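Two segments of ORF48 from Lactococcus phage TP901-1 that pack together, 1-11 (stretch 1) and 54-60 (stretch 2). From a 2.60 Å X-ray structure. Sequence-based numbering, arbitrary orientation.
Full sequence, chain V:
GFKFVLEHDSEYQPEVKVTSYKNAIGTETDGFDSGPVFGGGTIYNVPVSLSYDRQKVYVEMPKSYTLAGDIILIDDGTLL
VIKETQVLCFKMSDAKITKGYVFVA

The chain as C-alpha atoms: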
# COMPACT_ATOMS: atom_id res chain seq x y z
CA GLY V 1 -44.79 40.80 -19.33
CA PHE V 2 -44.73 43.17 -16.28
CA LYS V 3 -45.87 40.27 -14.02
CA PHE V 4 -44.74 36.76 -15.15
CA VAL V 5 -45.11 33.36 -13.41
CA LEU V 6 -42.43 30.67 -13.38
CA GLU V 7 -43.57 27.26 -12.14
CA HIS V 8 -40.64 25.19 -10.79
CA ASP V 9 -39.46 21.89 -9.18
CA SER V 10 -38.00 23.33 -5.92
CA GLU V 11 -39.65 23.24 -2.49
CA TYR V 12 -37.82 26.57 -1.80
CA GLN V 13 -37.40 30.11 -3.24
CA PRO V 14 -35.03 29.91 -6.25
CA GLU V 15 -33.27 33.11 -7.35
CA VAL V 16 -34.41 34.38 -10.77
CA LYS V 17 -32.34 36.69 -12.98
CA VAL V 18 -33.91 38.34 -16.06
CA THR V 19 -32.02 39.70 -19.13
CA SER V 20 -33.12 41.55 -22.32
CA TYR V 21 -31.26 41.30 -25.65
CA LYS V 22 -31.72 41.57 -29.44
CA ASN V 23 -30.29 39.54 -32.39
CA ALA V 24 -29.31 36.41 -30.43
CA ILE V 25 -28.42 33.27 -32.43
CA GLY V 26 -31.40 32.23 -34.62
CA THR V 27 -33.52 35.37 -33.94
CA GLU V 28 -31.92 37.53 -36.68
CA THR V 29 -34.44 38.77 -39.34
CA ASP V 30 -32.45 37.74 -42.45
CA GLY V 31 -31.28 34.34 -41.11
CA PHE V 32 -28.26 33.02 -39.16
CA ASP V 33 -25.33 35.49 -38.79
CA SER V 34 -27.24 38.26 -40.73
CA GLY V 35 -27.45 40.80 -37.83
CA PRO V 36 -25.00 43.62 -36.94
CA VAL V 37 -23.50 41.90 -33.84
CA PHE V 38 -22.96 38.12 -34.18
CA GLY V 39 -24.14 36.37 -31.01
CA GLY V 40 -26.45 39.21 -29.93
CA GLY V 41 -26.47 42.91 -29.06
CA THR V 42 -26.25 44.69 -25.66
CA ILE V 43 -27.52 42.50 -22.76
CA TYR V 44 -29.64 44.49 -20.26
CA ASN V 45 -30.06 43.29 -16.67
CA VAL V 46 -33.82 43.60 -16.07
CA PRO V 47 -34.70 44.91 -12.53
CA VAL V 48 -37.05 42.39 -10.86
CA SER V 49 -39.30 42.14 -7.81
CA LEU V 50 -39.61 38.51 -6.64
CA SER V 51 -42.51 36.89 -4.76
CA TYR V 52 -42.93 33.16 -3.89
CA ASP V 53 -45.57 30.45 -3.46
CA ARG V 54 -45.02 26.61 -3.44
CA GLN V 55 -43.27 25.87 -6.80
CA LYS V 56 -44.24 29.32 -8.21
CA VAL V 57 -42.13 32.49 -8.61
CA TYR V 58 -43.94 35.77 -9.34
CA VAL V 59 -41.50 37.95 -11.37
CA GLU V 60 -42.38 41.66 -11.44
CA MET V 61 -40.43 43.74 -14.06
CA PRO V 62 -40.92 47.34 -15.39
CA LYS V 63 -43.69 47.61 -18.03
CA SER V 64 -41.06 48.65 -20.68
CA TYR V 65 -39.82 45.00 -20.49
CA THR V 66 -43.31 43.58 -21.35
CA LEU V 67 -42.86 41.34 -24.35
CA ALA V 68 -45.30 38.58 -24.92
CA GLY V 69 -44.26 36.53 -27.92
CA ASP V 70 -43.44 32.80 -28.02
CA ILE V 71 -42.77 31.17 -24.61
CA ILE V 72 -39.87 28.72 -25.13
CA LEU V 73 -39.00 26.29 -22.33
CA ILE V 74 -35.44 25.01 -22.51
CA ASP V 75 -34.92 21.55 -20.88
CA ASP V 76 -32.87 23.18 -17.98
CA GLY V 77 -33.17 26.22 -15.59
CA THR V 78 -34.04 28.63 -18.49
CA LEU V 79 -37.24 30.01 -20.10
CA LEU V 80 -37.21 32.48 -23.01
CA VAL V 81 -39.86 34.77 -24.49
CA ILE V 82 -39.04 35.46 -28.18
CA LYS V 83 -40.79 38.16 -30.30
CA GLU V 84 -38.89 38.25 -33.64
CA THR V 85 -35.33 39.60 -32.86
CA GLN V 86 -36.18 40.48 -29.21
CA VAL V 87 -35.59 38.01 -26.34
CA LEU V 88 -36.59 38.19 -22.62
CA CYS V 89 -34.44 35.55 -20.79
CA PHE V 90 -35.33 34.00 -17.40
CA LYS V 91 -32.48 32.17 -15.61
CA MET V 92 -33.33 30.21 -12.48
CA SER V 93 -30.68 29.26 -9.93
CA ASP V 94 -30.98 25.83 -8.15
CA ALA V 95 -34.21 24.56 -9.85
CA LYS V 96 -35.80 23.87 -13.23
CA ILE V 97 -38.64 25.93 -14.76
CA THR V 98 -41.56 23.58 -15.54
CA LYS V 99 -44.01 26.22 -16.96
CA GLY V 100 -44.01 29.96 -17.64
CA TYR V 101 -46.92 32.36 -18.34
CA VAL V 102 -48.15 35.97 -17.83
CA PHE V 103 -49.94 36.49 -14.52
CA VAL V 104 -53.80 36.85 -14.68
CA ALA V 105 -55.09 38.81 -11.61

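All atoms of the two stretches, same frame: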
# COMPACT_ATOMS: atom_id res chain seq x y z
N GLY V 1 -43.90 39.76 -19.84
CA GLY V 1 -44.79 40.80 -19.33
C GLY V 1 -44.15 41.66 -18.24
O GLY V 1 -42.93 41.73 -18.14
N PHE V 2 -45.01 42.35 -17.47
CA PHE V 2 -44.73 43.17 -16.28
C PHE V 2 -44.72 42.18 -15.12
O PHE V 2 -43.75 42.14 -14.36
CB PHE V 2 -45.88 44.18 -16.08
CG PHE V 2 -45.83 45.14 -14.91
CD1 PHE V 2 -44.84 46.10 -14.82
CD2 PHE V 2 -46.89 45.22 -14.02
CE1 PHE V 2 -44.83 47.03 -13.78
CE2 PHE V 2 -46.91 46.19 -13.01
CZ PHE V 2 -45.86 47.07 -12.88
N LYS V 3 -45.76 41.32 -15.02
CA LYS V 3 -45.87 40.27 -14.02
C LYS V 3 -45.94 38.92 -14.74
O LYS V 3 -46.85 38.68 -15.52
CB LYS V 3 -47.09 40.49 -13.11
CG LYS V 3 -46.96 39.89 -11.71
CD LYS V 3 -47.81 40.68 -10.71
CE LYS V 3 -47.68 40.18 -9.29
NZ LYS V 3 -48.55 40.98 -8.38
N PHE V 4 -44.90 38.08 -14.53
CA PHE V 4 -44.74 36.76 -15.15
C PHE V 4 -44.61 35.68 -14.08
O PHE V 4 -44.02 35.92 -13.03
CB PHE V 4 -43.48 36.76 -16.03
CG PHE V 4 -43.49 35.75 -17.15
CD1 PHE V 4 -44.07 36.06 -18.38
CD2 PHE V 4 -42.88 34.52 -17.00
CE1 PHE V 4 -44.07 35.13 -19.43
CE2 PHE V 4 -42.88 33.58 -18.06
CZ PHE V 4 -43.48 33.90 -19.26
N VAL V 5 -45.13 34.48 -14.36
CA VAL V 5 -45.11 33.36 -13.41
C VAL V 5 -44.23 32.23 -13.91
O VAL V 5 -44.42 31.74 -15.03
CB VAL V 5 -46.54 32.83 -13.06
CG1 VAL V 5 -46.46 31.71 -12.03
CG2 VAL V 5 -47.47 33.92 -12.56
N LEU V 6 -43.29 31.79 -13.07
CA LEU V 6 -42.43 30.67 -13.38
C LEU V 6 -42.72 29.55 -12.41
O LEU V 6 -42.47 29.68 -11.20
CB LEU V 6 -40.95 31.03 -13.34
CG LEU V 6 -40.46 32.17 -14.23
CD1 LEU V 6 -39.03 32.53 -13.85
CD2 LEU V 6 -40.54 31.81 -15.71
N GLU V 7 -43.28 28.45 -12.93
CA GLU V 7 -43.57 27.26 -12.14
C GLU V 7 -42.27 26.47 -12.09
O GLU V 7 -41.54 26.44 -13.08
CB GLU V 7 -44.72 26.44 -12.75
CG GLU V 7 -46.10 27.05 -12.47
CD GLU V 7 -47.33 26.26 -12.91
OE1 GLU V 7 -48.44 26.85 -12.86
OE2 GLU V 7 -47.20 25.07 -13.28
N HIS V 8 -41.91 25.92 -10.93
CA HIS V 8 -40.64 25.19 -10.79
C HIS V 8 -40.67 23.91 -9.95
O HIS V 8 -41.70 23.57 -9.38
CB HIS V 8 -39.54 26.14 -10.30
CG HIS V 8 -39.81 26.73 -8.96
ND1 HIS V 8 -39.42 26.09 -7.80
CD2 HIS V 8 -40.42 27.88 -8.62
CE1 HIS V 8 -39.82 26.85 -6.80
NE2 HIS V 8 -40.42 27.95 -7.24
N ASP V 9 -39.55 23.17 -9.90
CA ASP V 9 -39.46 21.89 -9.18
C ASP V 9 -38.95 21.96 -7.73
O ASP V 9 -38.91 20.93 -7.06
CB ASP V 9 -38.65 20.86 -9.98
CG ASP V 9 -37.20 21.21 -10.30
OD1 ASP V 9 -36.57 20.48 -11.11
OD2 ASP V 9 -36.68 22.21 -9.73
N SER V 10 -38.53 23.15 -7.27
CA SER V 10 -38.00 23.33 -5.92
C SER V 10 -39.09 23.54 -4.87
O SER V 10 -40.15 24.11 -5.14
CB SER V 10 -37.03 24.50 -5.86
OG SER V 10 -36.45 24.64 -4.58
N GLU V 11 -38.80 23.11 -3.66
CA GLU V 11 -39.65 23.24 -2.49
C GLU V 11 -39.26 24.53 -1.74
O GLU V 11 -39.74 24.78 -0.64
CB GLU V 11 -39.39 22.03 -1.59
CG GLU V 11 -40.62 21.26 -1.15
CD GLU V 11 -41.73 21.03 -2.16
OE1 GLU V 11 -41.49 20.40 -3.22
OE2 GLU V 11 -42.87 21.44 -1.85
N ARG V 54 -45.54 27.97 -3.22
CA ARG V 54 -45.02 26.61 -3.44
C ARG V 54 -44.86 26.37 -4.94
O ARG V 54 -45.83 26.49 -5.69
CB ARG V 54 -45.98 25.56 -2.84
CG ARG V 54 -45.31 24.44 -2.04
CD ARG V 54 -44.98 23.21 -2.86
NE ARG V 54 -46.13 22.31 -3.03
CZ ARG V 54 -46.06 21.00 -3.26
NH1 ARG V 54 -44.88 20.39 -3.30
NH2 ARG V 54 -47.16 20.29 -3.44
N GLN V 55 -43.63 26.15 -5.40
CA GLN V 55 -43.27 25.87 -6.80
C GLN V 55 -43.72 26.92 -7.82
O GLN V 55 -43.95 26.59 -8.99
CB GLN V 55 -43.71 24.46 -7.21
CG GLN V 55 -43.11 23.37 -6.33
CD GLN V 55 -43.48 21.97 -6.74
OE1 GLN V 55 -44.39 21.73 -7.54
NE2 GLN V 55 -42.76 21.01 -6.18
N LYS V 56 -43.81 28.19 -7.38
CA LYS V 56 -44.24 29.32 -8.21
C LYS V 56 -43.47 30.57 -7.81
O LYS V 56 -43.45 30.93 -6.63
CB LYS V 56 -45.75 29.57 -8.00
CG LYS V 56 -46.62 29.28 -9.21
CD LYS V 56 -48.13 29.26 -8.86
CE LYS V 56 -48.62 27.90 -8.43
NZ LYS V 56 -48.84 26.98 -9.58
N VAL V 57 -42.84 31.23 -8.80
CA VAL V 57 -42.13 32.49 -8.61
C VAL V 57 -42.95 33.54 -9.37
O VAL V 57 -43.23 33.36 -10.55
CB VAL V 57 -40.66 32.48 -9.13
CG1 VAL V 57 -39.92 33.72 -8.67
CG2 VAL V 57 -39.92 31.25 -8.69
N TYR V 58 -43.28 34.63 -8.70
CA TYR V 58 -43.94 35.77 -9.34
C TYR V 58 -42.85 36.81 -9.62
O TYR V 58 -42.22 37.29 -8.68
CB TYR V 58 -45.07 36.31 -8.47
CG TYR V 58 -46.07 35.24 -8.09
CD1 TYR V 58 -47.05 34.82 -8.98
CD2 TYR V 58 -46.04 34.67 -6.82
CE1 TYR V 58 -47.96 33.81 -8.63
CE2 TYR V 58 -46.95 33.68 -6.45
CZ TYR V 58 -47.91 33.25 -7.36
OH TYR V 58 -48.80 32.28 -6.99
N VAL V 59 -42.55 37.05 -10.90
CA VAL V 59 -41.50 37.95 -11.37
C VAL V 59 -42.12 39.24 -11.87
O VAL V 59 -42.79 39.26 -12.90
CB VAL V 59 -40.63 37.28 -12.47
CG1 VAL V 59 -39.45 38.15 -12.84
CG2 VAL V 59 -40.16 35.89 -12.03
N GLU V 60 -41.91 40.32 -11.11
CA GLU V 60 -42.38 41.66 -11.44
C GLU V 60 -41.23 42.48 -12.05
O GLU V 60 -40.20 42.61 -11.42
CB GLU V 60 -42.94 42.35 -10.20
CG GLU V 60 -44.45 42.40 -10.18
CD GLU V 60 -45.00 43.80 -9.98
OE1 GLU V 60 -45.56 44.35 -10.95
OE2 GLU V 60 -44.87 44.34 -8.86
O HOH W 1 -41.67 26.29 -2.93

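Residues 3-8 and 56-60 lie side by side as antiparallel β-strands, their axes 4.7 Å apart at closest approach. Phe 4 and Leu 6 make the narrow, paired hydrogen bonds: Phe 4 N to Val 59 O is 2.9 Å and Val 59 N to Phe 4 O is 2.8 Å, while Leu 6 N to Val 57 O is 3.0 Å and Val 57 N to Leu 6 O is 2.9 Å. Beyond them, His 8 N donates to Gln 55 O at 2.9 Å. Between these rungs, alpha carbons edge up to carbonyls.

Alternation gives the ladder two unlike faces. Phe 4, Leu 6, Val 57 and Val 59 share a wholly apolar, buried face. Branched Leu 6 packs beside its partner Val 57, CB to CB 4.5 Å, and lays CD1 4.0 Å from CG2 of Val 59, the diagonal neighbour. The Phe 4 ring leads away from stretch 2. The other face mixes oil and charge. Val 5, its buried member, sets CG2 3.7 Å from Tyr 58 CD1, a small methyl against a broad ring, and CG1 3.7 Å from Lys 56 CG, on the lysine's aliphatic stem. Lys 56 NZ lies 3.3 Å from Glu 7 OE1, a salt bridge whose hydrogen bond is weak. Lys 3 CD lies 3.8 Å from Glu 60 CG, stem against stem, and Glu 60 OE1 sits over one face of the Phe 2 ring, 3.1 Å from Phe 2 CE2.

At the far end, the His 8 ring offers a flat surface to Gln 55, whose CA sits over its face, 3.7 Å from the centroid; the ring's CD2 also touches Val 57 CG2 at 3.4 Å. Glu 11 points its CB away, yet its side chain carries OE2 back to 2.7 Å from Arg 54 NH1, a salt bridge met at the guanidinium edge.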